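Local coordinates for Blr6230 protein (Bradyrhizobium diazoefficiens USDA 110, PDB 5NGG), which probably hydrolyses the amide bond of beta-lactam antibiotics as a zinc-dependent metallo-beta-lactamase of subclass B3, at residues S183-V188 with D194-F199; G65-D70 with T167-H172. One frame throughout, in Å; residues are numbered along the deposited sequence.

Contact 1. Residues S183-V188 with D194-F199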
loop_
_atom_site.group_PDB
_atom_site.type_symbol
_atom_site.label_atom_id
_atom_site.label_comp_id
_atom_site.label_asym_id
_atom_site.label_seq_id
_atom_site.Cartn_x
_atom_site.Cartn_y
_atom_site.Cartn_z
ATOM N N SER A 183 -5.906 -1.728 -5.088
ATOM C CA SER A 183 -6.373 -0.589 -4.310
ATOM C C SER A 183 -7.689 -0.957 -3.640
ATOM O O SER A 183 -8.572 -1.520 -4.268
ATOM C CB SER A 183 -6.553 0.630 -5.214
ATOM O OG SER A 183 -5.303 1.025 -5.788
ATOM N N TRP A 184 -7.803 -0.663 -2.347
ATOM C CA TRP A 184 -8.937 -1.140 -1.556
ATOM C C TRP A 184 -9.863 0.017 -1.166
ATOM O O TRP A 184 -9.409 0.999 -0.589
ATOM C CB TRP A 184 -8.406 -1.799 -0.286
ATOM C CG TRP A 184 -7.658 -3.075 -0.499
ATOM C CD1 TRP A 184 -6.306 -3.253 -0.585
ATOM C CD2 TRP A 184 -8.241 -4.358 -0.680
ATOM N NE1 TRP A 184 -6.016 -4.565 -0.780
ATOM C CE2 TRP A 184 -7.185 -5.277 -0.835
ATOM C CE3 TRP A 184 -9.557 -4.835 -0.699
ATOM C CZ2 TRP A 184 -7.411 -6.651 -0.983
ATOM C CZ3 TRP A 184 -9.772 -6.165 -0.868
ATOM C CH2 TRP A 184 -8.708 -7.072 -0.988
ATOM N N GLU A 185 -11.148 -0.123 -1.485
ATOM C CA GLU A 185 -12.135 0.915 -1.196
ATOM C C GLU A 185 -13.005 0.525 -0.003
ATOM O O GLU A 185 -13.439 -0.619 0.125
ATOM C CB GLU A 185 -13.011 1.122 -2.421
ATOM C CG GLU A 185 -14.063 2.199 -2.270
ATOM C CD GLU A 185 -14.911 2.391 -3.516
ATOM O OE1 GLU A 185 -14.763 1.622 -4.510
ATOM O OE2 GLU A 185 -15.763 3.318 -3.470
ATOM N N MET A 186 -13.278 1.491 0.866
ATOM C CA MET A 186 -14.227 1.264 1.971
ATOM C C MET A 186 -14.892 2.556 2.369
ATOM O O MET A 186 -14.391 3.638 2.104
ATOM C CB MET A 186 -13.596 0.607 3.195
ATOM C CG MET A 186 -12.557 1.446 3.908
ATOM S SD MET A 186 -11.972 0.693 5.449
ATOM C CE MET A 186 -13.343 1.071 6.535
ATOM N N THR A 187 -16.061 2.413 2.984
ATOM C CA THR A 187 -16.821 3.549 3.454
ATOM C C THR A 187 -16.558 3.761 4.952
ATOM O O THR A 187 -16.529 2.804 5.753
ATOM C CB THR A 187 -18.320 3.279 3.274
ATOM O OG1 THR A 187 -18.542 2.940 1.909
ATOM C CG2 THR A 187 -19.180 4.472 3.665
ATOM N N VAL A 188 -16.423 5.036 5.314
ATOM C CA VAL A 188 -16.338 5.466 6.721
ATOM C C VAL A 188 -17.385 6.534 6.968
ATOM O O VAL A 188 -17.983 7.064 6.015
ATOM C CB VAL A 188 -14.919 6.005 7.106
ATOM C CG1 VAL A 188 -13.876 4.905 6.951
ATOM C CG2 VAL A 188 -14.548 7.240 6.297
ATOM N N ASP A 194 -21.491 9.504 4.925
ATOM C CA ASP A 194 -20.542 8.566 4.349
ATOM C C ASP A 194 -19.416 9.297 3.630
ATOM O O ASP A 194 -19.650 10.267 2.918
ATOM C CB ASP A 194 -21.243 7.682 3.303
ATOM C CG ASP A 194 -22.155 6.614 3.889
ATOM O OD1 ASP A 194 -22.249 6.444 5.120
ATOM O OD2 ASP A 194 -22.771 5.922 3.042
ATOM N N ARG A 195 -18.210 8.752 3.745
ATOM C CA ARG A 195 -17.077 9.164 2.926
ATOM C C ARG A 195 -16.369 7.915 2.419
ATOM O O ARG A 195 -16.208 6.932 3.150
ATOM C CB ARG A 195 -16.105 10.006 3.748
ATOM C CG ARG A 195 -16.648 11.355 4.183
ATOM C CD ARG A 195 -16.753 12.289 3.001
ATOM N NE ARG A 195 -17.223 13.616 3.349
ATOM C CZ ARG A 195 -17.201 14.651 2.514
ATOM N NH1 ARG A 195 -16.729 14.528 1.282
ATOM N NH2 ARG A 195 -17.635 15.827 2.929
ATOM N N GLU A 196 -15.973 7.943 1.145
ATOM C CA GLU A 196 -15.333 6.791 0.500
ATOM C C GLU A 196 -13.814 6.946 0.580
ATOM O O GLU A 196 -13.245 7.961 0.147
ATOM C CB GLU A 196 -15.819 6.660 -0.937
ATOM C CG GLU A 196 -17.352 6.773 -1.070
ATOM C CD GLU A 196 -18.190 5.939 -0.083
ATOM O OE1 GLU A 196 -17.777 4.809 0.233
ATOM O OE2 GLU A 196 -19.282 6.397 0.376
ATOM N N VAL A 197 -13.166 5.910 1.089
ATOM C CA VAL A 197 -11.710 5.852 1.279
ATOM C C VAL A 197 -11.114 4.917 0.230
ATOM O O VAL A 197 -11.679 3.844 -0.010
ATOM C CB VAL A 197 -11.385 5.322 2.686
ATOM C CG1 VAL A 197 -9.873 5.215 2.899
ATOM C CG2 VAL A 197 -12.033 6.168 3.776
ATOM N N LEU A 198 -9.983 5.309 -0.361
ATOM C CA LEU A 198 -9.195 4.383 -1.172
ATOM C C LEU A 198 -7.828 4.239 -0.573
ATOM O O LEU A 198 -7.068 5.207 -0.501
ATOM C CB LEU A 198 -9.079 4.836 -2.624
ATOM C CG LEU A 198 -8.527 3.787 -3.598
ATOM C CD1 LEU A 198 -9.537 2.680 -3.821
ATOM C CD2 LEU A 198 -8.088 4.415 -4.902
ATOM N N PHE A 199 -7.462 2.993 -0.220
ATOM C CA PHE A 199 -6.065 2.646 0.033
ATOM C C PHE A 199 -5.464 2.369 -1.357
ATOM O O PHE A 199 -5.536 1.251 -1.874
ATOM C CB PHE A 199 -5.971 1.414 0.923
ATOM C CG PHE A 199 -6.577 1.585 2.292
ATOM C CD1 PHE A 199 -7.925 1.300 2.540
ATOM C CD2 PHE A 199 -5.795 1.977 3.367
ATOM C CE1 PHE A 199 -8.448 1.412 3.818
ATOM C CE2 PHE A 199 -6.319 2.112 4.630
ATOM C CZ PHE A 199 -7.652 1.835 4.849
HETATM O O HOH W 1 -17.623 2.990 -1.707
#
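E196 OE1 is gripped twice: T187 OG1 donates to its syn lone pair over 2.6 Å, and a water donates to it from 2.7 Å. T187 and E196 point to one face of a regular antiparallel beta hairpin, strands 182-190 and 193-199, within one of the two sheets of the alphabeta/betaalpha metallo-beta-lactamase fold. E196 bends at chi2 (-47°), which brings its carboxylate alongside T187, close to the hydroxyl. The same water donates a second bond to E185 OE2 and so joins two carboxylates whose OE2 (E185) and OE1 (E196) are 4.5 Å apart, probably easing their repulsion. E185 stretches out, with CG anti to the backbone N (chi1 -179°), and its OE1 accepts a hydrogen bond from H172 NE2, a second-shell link to a zinc ligand. The backbone ladder pairs W184 with F199, M186 with V197 and V188 with R195, two hydrogen bonds each. These pairs put their CB atoms on the other, largely apolar face, where I47 packs against M186, V188, V197 and F199. In the modelled conformer M186 SD lies at the edge of the F199 ring, a Met-aromatic contact. Beside it, V188 CG2 meets V197 CG2 at 3.7 Å.

Contact 2. Residues G65-D70 with T167-H172; sequences GLILMD and TTLTAH. With ZN (zinc ion), chain E.
L169 reaches out from strand 167-173 toward I67 and M69 of strand 65-69, bridging the two facing sheets of the metallo-beta-lactamase sandwich. The axes of the two segments come within 10.1 Å, their directions 23° apart, a separation spanned by side chains without a hydrogen bond between the segments. From CB, the L169 side chain leaves with CG anti to the carbonyl carbon. CB itself packs against E185 O of the adjoining strand, while CG makes no close approach to strand 65-69 and serves as the fork. One branch, CD1, meets I67 CD1 at 3.6 Å; the other, CD2, meets M69 CE at 4.1 Å. L169 runs counter to I67 and to M69 and passes each alongside, meeting them through terminal methyls. M69 folds at chi2 (67°) and chi3 (68°), turning its CE methyl back toward the leucine. T167 adds a looser methyl contact, its CG2 lying 4.4 Å from I67 CD1. The surroundings extend this buried apolar layer: W184 lies against M69, and L98 against both I67 and M69. Beyond the packed leucine, strand 167-173 reaches a zinc ion that H172 binds together with E158 and K229. The imidazole coordinates this metal through H172 ND1, 2.0 Å from the zinc.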
loop_
_atom_site.group_PDB
_atom_site.type_symbol
_atom_site.label_atom_id
_atom_site.label_comp_id
_atom_site.label_asym_id
_atom_site.label_seq_id
_atom_site.Cartn_x
_atom_site.Cartn_y
_atom_site.Cartn_z
ATOM N N GLY A 65 -12.994 -7.994 15.095
ATOM C CA GLY A 65 -11.548 -8.024 15.135
ATOM C C GLY A 65 -10.934 -6.968 14.254
ATOM O O GLY A 65 -11.604 -6.075 13.778
ATOM N N LEU A 66 -9.636 -7.092 14.052
ATOM C CA LEU A 66 -8.851 -6.112 13.322
ATOM C C LEU A 66 -8.491 -6.614 11.942
ATOM O O LEU A 66 -8.192 -7.799 11.753
ATOM C CB LEU A 66 -7.553 -5.755 14.067
ATOM C CG LEU A 66 -7.799 -5.371 15.517
ATOM C CD1 LEU A 66 -6.462 -5.102 16.200
ATOM C CD2 LEU A 66 -8.774 -4.203 15.641
ATOM N N ILE A 67 -8.504 -5.677 10.987
ATOM C CA ILE A 67 -7.905 -5.889 9.675
ATOM C C ILE A 67 -6.588 -5.112 9.663
ATOM O O ILE A 67 -6.578 -3.921 9.994
ATOM C CB ILE A 67 -8.810 -5.389 8.526
ATOM C CG1 ILE A 67 -10.178 -6.079 8.586
ATOM C CG2 ILE A 67 -8.104 -5.574 7.172
ATOM C CD1 ILE A 67 -11.181 -5.504 7.605
ATOM N N LEU A 68 -5.504 -5.788 9.290
ATOM C CA LEU A 68 -4.214 -5.126 9.109
ATOM C C LEU A 68 -3.998 -4.870 7.643
ATOM O O LEU A 68 -4.054 -5.804 6.830
ATOM C CB LEU A 68 -3.103 -6.036 9.623
ATOM C CG LEU A 68 -1.688 -5.484 9.525
ATOM C CD1 LEU A 68 -1.467 -4.263 10.384
ATOM C CD2 LEU A 68 -0.707 -6.559 9.921
ATOM N N MET A 69 -3.786 -3.599 7.278
ATOM C CA MET A 69 -3.491 -3.185 5.892
ATOM C C MET A 69 -1.991 -2.977 5.781
ATOM O O MET A 69 -1.461 -1.982 6.277
ATOM C CB MET A 69 -4.239 -1.904 5.542
ATOM C CG MET A 69 -4.010 -1.433 4.110
ATOM S SD MET A 69 -4.674 -2.492 2.805
ATOM C CE MET A 69 -6.426 -2.274 3.072
ATOM N N ASP A 70 -1.330 -3.954 5.153
ATOM C CA ASP A 70 0.112 -3.981 4.885
ATOM C C ASP A 70 0.943 -4.158 6.163
ATOM O O ASP A 70 0.434 -4.218 7.281
ATOM C CB ASP A 70 0.561 -2.769 4.036
ATOM C CG ASP A 70 0.058 -2.834 2.611
ATOM O OD1 ASP A 70 -0.040 -3.939 2.020
ATOM O OD2 ASP A 70 -0.202 -1.733 2.056
ATOM N N THR A 167 -17.501 -4.512 8.623
ATOM C CA THR A 167 -16.664 -3.734 7.715
ATOM C C THR A 167 -16.375 -4.503 6.431
ATOM O O THR A 167 -15.948 -5.639 6.475
ATOM C CB THR A 167 -15.360 -3.357 8.435
ATOM O OG1 THR A 167 -15.675 -2.537 9.567
ATOM C CG2 THR A 167 -14.423 -2.588 7.548
ATOM N N THR A 168 -16.634 -3.865 5.300
ATOM C CA THR A 168 -16.377 -4.454 3.983
ATOM C C THR A 168 -15.468 -3.551 3.143
ATOM O O THR A 168 -15.683 -2.326 3.038
ATOM C CB THR A 168 -17.703 -4.673 3.246
ATOM O OG1 THR A 168 -18.493 -5.598 3.990
ATOM C CG2 THR A 168 -17.494 -5.235 1.837
ATOM N N LEU A 169 -14.477 -4.171 2.495
ATOM C CA LEU A 169 -13.626 -3.481 1.534
ATOM C C LEU A 169 -13.832 -4.103 0.163
ATOM O O LEU A 169 -14.076 -5.324 0.050
ATOM C CB LEU A 169 -12.145 -3.550 1.914
ATOM C CG LEU A 169 -11.786 -2.881 3.249
ATOM C CD1 LEU A 169 -11.731 -3.890 4.401
ATOM C CD2 LEU A 169 -10.485 -2.126 3.148
ATOM N N THR A 170 -13.710 -3.273 -0.876
ATOM C CA THR A 170 -13.827 -3.706 -2.262
ATOM C C THR A 170 -12.460 -3.581 -2.941
ATOM O O THR A 170 -11.806 -2.533 -2.870
ATOM C CB THR A 170 -14.864 -2.863 -3.015
ATOM O OG1 THR A 170 -16.126 -3.002 -2.361
ATOM C CG2 THR A 170 -15.010 -3.312 -4.463
ATOM N N ALA A 171 -12.021 -4.663 -3.586
ATOM C CA ALA A 171 -10.774 -4.691 -4.345
ATOM C C ALA A 171 -10.935 -4.007 -5.684
ATOM O O ALA A 171 -11.887 -4.295 -6.424
ATOM C CB ALA A 171 -10.330 -6.132 -4.548
ATOM N N HIS A 172 -9.954 -3.187 -6.038
ATOM C CA HIS A 172 -9.828 -2.657 -7.392
ATOM C C HIS A 172 -8.480 -3.037 -7.973
ATOM O O HIS A 172 -7.449 -2.812 -7.347
ATOM C CB HIS A 172 -9.955 -1.144 -7.399
ATOM C CG HIS A 172 -11.292 -0.654 -6.994
ATOM N ND1 HIS A 172 -12.334 -0.503 -7.877
ATOM C CD2 HIS A 172 -11.765 -0.314 -5.780
ATOM C CE1 HIS A 172 -13.393 -0.060 -7.226
ATOM N NE2 HIS A 172 -13.070 0.070 -5.952
HETATM ZN ZN ZN E . -12.474 -0.741 -9.900
#

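Overall arrangement
Strand 167-173 connects the two contacts: it pairs with strand 182-190 in one sheet and turns L169 toward the other. Contact 1 is thus an association within a sheet, between consecutive strands, with a continuous backbone ladder and one polar face partly open to solvent. Contact 2 joins strands of different sheets, far apart in sequence, and its smaller interface is wholly buried and made of methyl groups. The contacts touch directly at H172, whose backbone N probably donates to S183 O. Chemistry follows position: carboxylates, a hydroxyl and water lie on the outer face of contact 1, whereas aliphatic and aromatic groups predominate on its inner side, and only aliphatic groups and a methionine meet in contact 2.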